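Local coordinates for protein peptidoglycan glycosyltransferase (Eggerthella lenta, PDB 4MNR) that is a penicillin-binding protein, related in its main domain to the beta-lactamases and carrying a further N-terminal domain of a dimerisation family, at residues 175-180 / 270-275; 73-78 / 109-114. All blocks are in the same frame, centred on the assembly; numbering follows the deposited sequence.

Contact 1 (175-180 / 270-275); sequences RAAGSL and IDFPLY
G178 and A177 meet Y275 through backbone atoms, and the evidence for a directed interaction here is modest. The CA of G178 comes to 3.5 Å from the O of Y275. With an angle of 125° at the hydrogen, this is a bent CA-H...O contact, and no conventional hydrogen bond joins the two loops. The carbonyl oxygen of Y275 also lies 4.0 Å from A177 CB and 3.6 Å from A177 O, the latter a contact between two carbonyl oxygens and not a bond. The segments bury 163 Å² together, most of it on A177, G178 and Y275.

The aromatic contribution of Y275 comes from its ring edge. G178 O lies close to the ring plane, 3.7 Å from CE2 of Y275. CG of Y275 is anti to the backbone N (chi1 170°), which swings the ring to the carbonyl side of its own residue and puts its edge at G178 O.

Both segments are irregular loops in the penicillin-binding transpeptidase domain, whose core is a five-stranded antiparallel sheet. Loop 175-180 comes between helices 156-165 and 188-197; loop 270-275 follows helix 242-263 and precedes helix 284-289. Strand 142-148, outermost in that sheet, serves both: M145 touches A176 from one loop, and F272 and L274 from the other.

Apolar packing supplies the remainder. A177 CB points toward the partner loop and reaches CE2 of F272 at 4.2 Å, an oblique approach. P273 CD sits 3.4 Å over one face of the F272 ring, nearer the ring's margin than its centre; I142 and L322 also touch this side chain. On the 175-180 side, D174 holds the loop: its OD1 accepts the N-H of A177, and its backbone O is bonded to S179 OG.

Contact 2 (73-78 / 109-114); sequences SGIEKA and VTLTLN
A short helix packed on a beta-sheet defines this contact: I75 of the short helix 74-78 lies against V109 and L111 of strand 108-111. That strand belongs to a mixed six-stranded sheet. V109 is backbone-bonded to T29 and A31, placing strand 30-31 alongside, while the side chains of V109 and L111 also touch V343 of strand 343-347. Because V109 and L111 are two residues apart, both send their side chains toward the helix.

The contact is wholly apolar and small, burying 99 Å², with I75 as its sole contributor from the helix. All three touching residues are buried. I30 extends the packing, since it touches both I75 and L111, and L83 of the next helix also reaches V109.

Polar bonds lie around the apolar contact rather than across it. In the helix, A78 N donates to G74 O at 3.0 Å. E76 is a buried acid with several partners: OE1 forms a salt bridge with R51 NE and a hydrogen bond with Y53 OH, and OE2 a second salt bridge with R27 NE. Beyond the strand, N114 is the N-cap of helix 115-125, its OD1 accepting from I117 N.

The two branches of I75 divide the work. CG2, anti to the backbone N, meets V109 CG1 at 4.4 Å. CG1 is anti to the carbonyl carbon (chi1 -68°) and leads the other branch to L111, the two side chains running antiparallel alongside each other. One methyl of L111, CD2, thereby touches two atoms of I75, lying 4.1 Å from both CG1 and CD1.

How the contacts relate
Contact 2 comes first along the chain and is closed before contact 1 opens, yet their centres are only 13 Å apart and the two touch directly. P273 O of contact 1 lies 3.3 Å from A78 CB of contact 2, and L274 CD2 packs 3.7 Å from G74 C, so the loop 270-275 touches the short helix at both G74 and A78. They rest on different sheets: contact 2 on the mixed one, contact 1 beside the antiparallel one. I142 ties both neighbourhoods together, meeting F272 and accepting from T112 OG1 through its carbonyl. This is consistent with the N-terminal part and the transpeptidase domain being closely joined here, since strand 343-347 also enters the mixed sheet.

Contact 1 (175-180 / 270-275)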
ATOM      1  N   ARG A 175       8.586   2.426   5.206  1.00 10.58           N
ATOM      2  CA  ARG A 175       7.518   1.466   5.431  1.00 10.78           C
ATOM      3  C   ARG A 175       6.485   1.428   4.325  1.00 11.36           C
ATOM      4  O   ARG A 175       5.732   0.463   4.223  1.00 14.45           O
ATOM      5  CB  ARG A 175       6.820   1.750   6.759  1.00 10.65           C
ATOM      6  CG  ARG A 175       7.667   1.353   7.973  1.00  9.51           C
ATOM      7  CD  ARG A 175       6.950   1.719   9.274  1.00  9.58           C
ATOM      8  NE  ARG A 175       7.519   0.985  10.400  1.00 12.44           N
ATOM      9  CZ  ARG A 175       8.628   1.333  11.044  1.00 14.81           C
ATOM     10  NH1 ARG A 175       9.288   2.431  10.705  1.00 13.29           N
ATOM     11  NH2 ARG A 175       9.074   0.574  12.035  1.00 20.70           N
ATOM     12  N   ALA A 176       6.409   2.485   3.525  1.00  9.53           N
ATOM     13  CA  ALA A 176       5.376   2.574   2.491  1.00  7.56           C
ATOM     14  C   ALA A 176       5.674   1.766   1.239  1.00 11.35           C
ATOM     15  O   ALA A 176       4.759   1.203   0.616  1.00 12.97           O
ATOM     16  CB  ALA A 176       5.113   4.048   2.124  1.00  8.74           C
ATOM     17  N   ALA A 177       6.938   1.753   0.839  1.00 12.85           N
ATOM     18  CA  ALA A 177       7.352   1.032  -0.354  1.00 12.28           C
ATOM     19  C   ALA A 177       8.309  -0.093  -0.006  1.00 12.78           C
ATOM     20  O   ALA A 177       8.375  -1.089  -0.718  1.00 15.07           O
ATOM     21  CB  ALA A 177       8.011   1.975  -1.336  1.00 15.19           C
ATOM     22  N   GLY A 178       9.053   0.078   1.082  1.00 13.56           N
ATOM     23  CA  GLY A 178      10.240  -0.732   1.335  1.00 12.77           C
ATOM     24  C   GLY A 178      10.137  -1.911   2.285  1.00 13.33           C
ATOM     25  O   GLY A 178      11.137  -2.586   2.532  1.00 16.05           O
ATOM     26  N   SER A 179       8.933  -2.165   2.795  1.00 10.11           N
ATOM     27  CA  SER A 179       8.708  -3.153   3.854  1.00 12.95           C
ATOM     28  C   SER A 179       7.566  -4.126   3.533  1.00 13.69           C
ATOM     29  O   SER A 179       6.498  -3.702   3.100  1.00 12.68           O
ATOM     30  CB  SER A 179       8.378  -2.420   5.161  1.00 14.39           C
ATOM     31  OG  SER A 179       9.482  -1.642   5.590  1.00 15.77           O
ATOM     32  N   LEU A 180       7.772  -5.421   3.785  1.00 13.31           N
ATOM     33  CA  LEU A 180       6.689  -6.400   3.618  1.00  9.12           C
ATOM     34  C   LEU A 180       5.865  -6.557   4.884  1.00  9.91           C
ATOM     35  O   LEU A 180       6.413  -6.683   5.982  1.00 14.00           O
ATOM     36  CB  LEU A 180       7.231  -7.777   3.231  1.00 10.99           C
ATOM     37  CG  LEU A 180       7.838  -7.885   1.837  1.00 11.47           C
ATOM     38  CD1 LEU A 180       8.394  -9.298   1.634  1.00 15.83           C
ATOM     39  CD2 LEU A 180       6.805  -7.545   0.783  1.00 12.85           C
ATOM     40  N   ILE A 270       8.241  -5.390  -9.392  1.00 35.39           N
ATOM     41  CA  ILE A 270       7.628  -4.190  -9.928  1.00 33.05           C
ATOM     42  C   ILE A 270       8.642  -3.064  -9.892  1.00 27.69           C
ATOM     43  O   ILE A 270       9.249  -2.792  -8.861  1.00 31.80           O
ATOM     44  CB  ILE A 270       6.341  -3.847  -9.165  1.00 35.90           C
ATOM     45  CG1 ILE A 270       5.244  -4.839  -9.577  1.00 38.36           C
ATOM     46  CG2 ILE A 270       5.908  -2.408  -9.447  1.00 36.82           C
ATOM     47  CD1 ILE A 270       4.198  -5.095  -8.514  1.00 38.94           C
ATOM     48  N   ASP A 271       8.843  -2.436 -11.046  1.00 16.30           N
ATOM     49  CA  ASP A 271       9.820  -1.376 -11.193  1.00 17.82           C
ATOM     50  C   ASP A 271       9.355  -0.144 -10.405  1.00 18.88           C
ATOM     51  O   ASP A 271       8.189   0.248 -10.485  1.00 21.05           O
ATOM     52  CB  ASP A 271       9.942  -1.052 -12.682  1.00 23.08           C
ATOM     53  CG  ASP A 271      11.094  -0.117 -12.999  1.00 34.46           C
ATOM     54  OD1 ASP A 271      12.102  -0.109 -12.261  1.00 37.30           O
ATOM     55  OD2 ASP A 271      10.987   0.601 -14.013  1.00 43.00           O
ATOM     56  N   PHE A 272      10.260   0.453  -9.635  1.00 18.77           N
ATOM     57  CA  PHE A 272       9.921   1.639  -8.844  1.00 16.21           C
ATOM     58  C   PHE A 272      11.222   2.359  -8.491  1.00 16.01           C
ATOM     59  O   PHE A 272      12.258   1.713  -8.311  1.00 19.86           O
ATOM     60  CB  PHE A 272       9.114   1.233  -7.589  1.00 14.88           C
ATOM     61  CG  PHE A 272       8.330   2.363  -6.974  1.00 14.18           C
ATOM     62  CD1 PHE A 272       7.288   2.969  -7.676  1.00 11.65           C
ATOM     63  CD2 PHE A 272       8.619   2.815  -5.696  1.00 14.18           C
ATOM     64  CE1 PHE A 272       6.575   4.009  -7.124  1.00 13.62           C
ATOM     65  CE2 PHE A 272       7.900   3.853  -5.139  1.00 12.36           C
ATOM     66  CZ  PHE A 272       6.882   4.454  -5.844  1.00 14.23           C
ATOM     67  N   PRO A 273      11.194   3.703  -8.430  1.00 16.27           N
ATOM     68  CA  PRO A 273      12.447   4.420  -8.156  1.00 19.86           C
ATOM     69  C   PRO A 273      12.973   4.201  -6.739  1.00 18.79           C
ATOM     70  O   PRO A 273      14.170   4.341  -6.510  1.00 22.35           O
ATOM     71  CB  PRO A 273      12.076   5.892  -8.380  1.00 18.35           C
ATOM     72  CG  PRO A 273      10.588   5.940  -8.271  1.00 18.31           C
ATOM     73  CD  PRO A 273      10.111   4.623  -8.819  1.00 16.53           C
ATOM     74  N   LEU A 274      12.095   3.857  -5.808  1.00 16.05           N
ATOM     75  CA  LEU A 274      12.523   3.542  -4.454  1.00 15.21           C
ATOM     76  C   LEU A 274      12.558   2.030  -4.303  1.00 15.54           C
ATOM     77  O   LEU A 274      11.789   1.324  -4.954  1.00 18.68           O
ATOM     78  CB  LEU A 274      11.549   4.133  -3.444  1.00 14.71           C
ATOM     79  CG  LEU A 274      11.166   5.603  -3.664  1.00 17.63           C
ATOM     80  CD1 LEU A 274      10.226   6.056  -2.572  1.00 19.57           C
ATOM     81  CD2 LEU A 274      12.409   6.490  -3.745  1.00 20.20           C
ATOM     82  N   TYR A 275      13.444   1.536  -3.448  1.00 13.62           N
ATOM     83  CA  TYR A 275      13.515   0.111  -3.179  1.00 15.88           C
ATOM     84  C   TYR A 275      12.161  -0.410  -2.759  1.00 17.06           C
ATOM     85  O   TYR A 275      11.551   0.121  -1.833  1.00 14.59           O
ATOM     86  CB  TYR A 275      14.512  -0.180  -2.072  1.00 14.34           C
ATOM     87  CG  TYR A 275      14.435  -1.614  -1.618  1.00 17.26           C
ATOM     88  CD1 TYR A 275      14.900  -2.636  -2.431  1.00 21.29           C
ATOM     89  CD2 TYR A 275      13.871  -1.945  -0.396  1.00 21.62           C
ATOM     90  CE1 TYR A 275      14.818  -3.960  -2.029  1.00 24.00           C
ATOM     91  CE2 TYR A 275      13.789  -3.270   0.017  1.00 21.29           C
ATOM     92  CZ  TYR A 275      14.259  -4.265  -0.809  1.00 22.66           C
ATOM     93  OH  TYR A 275      14.188  -5.584  -0.412  1.00 28.12           O
TER

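Contact 2 (73-78 / 109-114)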
ATOM      1  N   SER A  73      19.897   8.500  -0.603  1.00 19.01           N
ATOM      2  CA  SER A  73      18.747   7.616  -0.501  1.00 20.13           C
ATOM      3  C   SER A  73      17.553   8.278  -1.180  1.00 16.36           C
ATOM      4  O   SER A  73      17.639   9.439  -1.609  1.00 16.90           O
ATOM      5  CB  SER A  73      18.408   7.341   0.960  1.00 25.89           C
ATOM      6  OG  SER A  73      17.985   8.536   1.590  1.00 29.42           O
ATOM      7  N   GLY A  74      16.444   7.551  -1.272  1.00 12.95           N
ATOM      8  CA  GLY A  74      15.215   8.104  -1.825  1.00 12.87           C
ATOM      9  C   GLY A  74      15.357   8.629  -3.246  1.00 11.09           C
ATOM     10  O   GLY A  74      16.065   8.040  -4.071  1.00 12.86           O
ATOM     11  N   ILE A  75      14.680   9.734  -3.537  1.00 12.35           N
ATOM     12  CA  ILE A  75      14.716  10.325  -4.875  1.00 12.34           C
ATOM     13  C   ILE A  75      16.099  10.910  -5.168  1.00 13.72           C
ATOM     14  O   ILE A  75      16.577  10.857  -6.301  1.00 14.34           O
ATOM     15  CB  ILE A  75      13.597  11.394  -5.051  1.00 12.18           C
ATOM     16  CG1 ILE A  75      12.218  10.726  -5.057  1.00 12.96           C
ATOM     17  CG2 ILE A  75      13.804  12.228  -6.318  1.00 14.03           C
ATOM     18  CD1 ILE A  75      11.909   9.914  -6.314  1.00 14.38           C
ATOM     19  N   GLU A  76      16.763  11.432  -4.137  1.00 12.92           N
ATOM     20  CA  GLU A  76      18.127  11.953  -4.296  1.00 15.51           C
ATOM     21  C   GLU A  76      19.054  10.895  -4.888  1.00 19.29           C
ATOM     22  O   GLU A  76      19.948  11.201  -5.684  1.00 19.37           O
ATOM     23  CB  GLU A  76      18.696  12.413  -2.946  1.00 18.48           C
ATOM     24  CG  GLU A  76      18.019  13.639  -2.334  1.00 15.86           C
ATOM     25  CD  GLU A  76      18.592  14.958  -2.849  1.00 16.64           C
ATOM     26  OE1 GLU A  76      18.667  15.920  -2.057  1.00 18.61           O
ATOM     27  OE2 GLU A  76      18.961  15.046  -4.037  1.00 17.70           O
ATOM     28  N   LYS A  77      18.848   9.648  -4.469  1.00 16.93           N
ATOM     29  CA  LYS A  77      19.596   8.512  -5.003  1.00 17.97           C
ATOM     30  C   LYS A  77      19.101   8.085  -6.385  1.00 15.35           C
ATOM     31  O   LYS A  77      19.891   7.973  -7.328  1.00 19.10           O
ATOM     32  CB  LYS A  77      19.524   7.327  -4.032  1.00 21.12           C
ATOM     33  CG  LYS A  77      20.266   6.077  -4.488  1.00 27.49           C
ATOM     34  CD  LYS A  77      19.985   4.925  -3.531  1.00 31.07           C
ATOM     35  CE  LYS A  77      20.863   3.725  -3.827  1.00 39.38           C
ATOM     36  NZ  LYS A  77      20.077   2.599  -4.395  1.00 42.48           N
ATOM     37  N   ALA A  78      17.797   7.856  -6.505  1.00 15.13           N
ATOM     38  CA  ALA A  78      17.231   7.302  -7.731  1.00 18.32           C
ATOM     39  C   ALA A  78      17.450   8.217  -8.923  1.00 19.18           C
ATOM     40  O   ALA A  78      17.669   7.753 -10.041  1.00 21.46           O
ATOM     41  CB  ALA A  78      15.745   7.013  -7.552  1.00 16.33           C
ATOM     42  N   VAL A 109      13.529  18.104 -10.566  1.00 14.55           N
ATOM     43  CA  VAL A 109      12.625  16.962 -10.586  1.00 15.85           C
ATOM     44  C   VAL A 109      11.305  17.316  -9.911  1.00 15.36           C
ATOM     45  O   VAL A 109      11.302  17.779  -8.773  1.00 17.18           O
ATOM     46  CB  VAL A 109      13.271  15.773  -9.857  1.00 14.49           C
ATOM     47  CG1 VAL A 109      12.269  14.633  -9.688  1.00 16.11           C
ATOM     48  CG2 VAL A 109      14.489  15.299 -10.624  1.00 16.48           C
ATOM     49  N   THR A 110      10.193  17.112 -10.622  1.00 13.70           N
ATOM     50  CA  THR A 110       8.858  17.350 -10.068  1.00 12.05           C
ATOM     51  C   THR A 110       8.158  16.034  -9.773  1.00 12.77           C
ATOM     52  O   THR A 110       7.987  15.200 -10.665  1.00 12.72           O
ATOM     53  CB  THR A 110       7.980  18.183 -11.036  1.00 14.64           C
ATOM     54  OG1 THR A 110       8.592  19.457 -11.260  1.00 20.18           O
ATOM     55  CG2 THR A 110       6.586  18.403 -10.445  1.00 14.83           C
ATOM     56  N   LEU A 111       7.773  15.845  -8.515  1.00 10.17           N
ATOM     57  CA  LEU A 111       7.109  14.617  -8.091  1.00 10.13           C
ATOM     58  C   LEU A 111       5.613  14.707  -8.343  1.00 10.25           C
ATOM     59  O   LEU A 111       5.077  15.792  -8.610  1.00 11.21           O
ATOM     60  CB  LEU A 111       7.346  14.362  -6.602  1.00  9.84           C
ATOM     61  CG  LEU A 111       8.808  14.285  -6.157  1.00 11.50           C
ATOM     62  CD1 LEU A 111       8.885  13.957  -4.669  1.00 14.30           C
ATOM     63  CD2 LEU A 111       9.580  13.258  -6.989  1.00 12.06           C
ATOM     64  N   THR A 112       4.949  13.556  -8.233  1.00 10.10           N
ATOM     65  CA  THR A 112       3.494  13.476  -8.348  1.00  9.26           C
ATOM     66  C   THR A 112       2.770  13.866  -7.051  1.00 10.08           C
ATOM     67  O   THR A 112       1.551  14.066  -7.055  1.00 10.29           O
ATOM     68  CB  THR A 112       3.050  12.046  -8.705  1.00  7.42           C
ATOM     69  OG1 THR A 112       3.706  11.123  -7.828  1.00  9.35           O
ATOM     70  CG2 THR A 112       3.432  11.700 -10.154  1.00 10.70           C
ATOM     71  N   LEU A 113       3.517  13.962  -5.951  1.00  9.67           N
ATOM     72  CA  LEU A 113       2.914  14.185  -4.638  1.00  9.21           C
ATOM     73  C   LEU A 113       2.163  15.505  -4.560  1.00  9.11           C
ATOM     74  O   LEU A 113       2.610  16.518  -5.116  1.00 11.07           O
ATOM     75  CB  LEU A 113       3.991  14.200  -3.558  1.00 10.86           C
ATOM     76  CG  LEU A 113       4.893  12.977  -3.432  1.00 10.55           C
ATOM     77  CD1 LEU A 113       5.875  13.216  -2.292  1.00 13.70           C
ATOM     78  CD2 LEU A 113       4.081  11.697  -3.219  1.00 11.49           C
ATOM     79  N   ASN A 114       1.022  15.497  -3.867  1.00  8.99           N
ATOM     80  CA  ASN A 114       0.349  16.737  -3.505  1.00  9.41           C
ATOM     81  C   ASN A 114       0.668  17.049  -2.045  1.00  8.40           C
ATOM     82  O   ASN A 114       0.526  16.182  -1.188  1.00  9.49           O
ATOM     83  CB  ASN A 114      -1.164  16.623  -3.704  1.00 11.15           C
ATOM     84  CG  ASN A 114      -1.908  17.855  -3.178  1.00 14.51           C
ATOM     85  OD1 ASN A 114      -2.290  17.902  -2.005  1.00 14.94           O
ATOM     86  ND2 ASN A 114      -2.071  18.872  -4.031  1.00 15.25           N
TER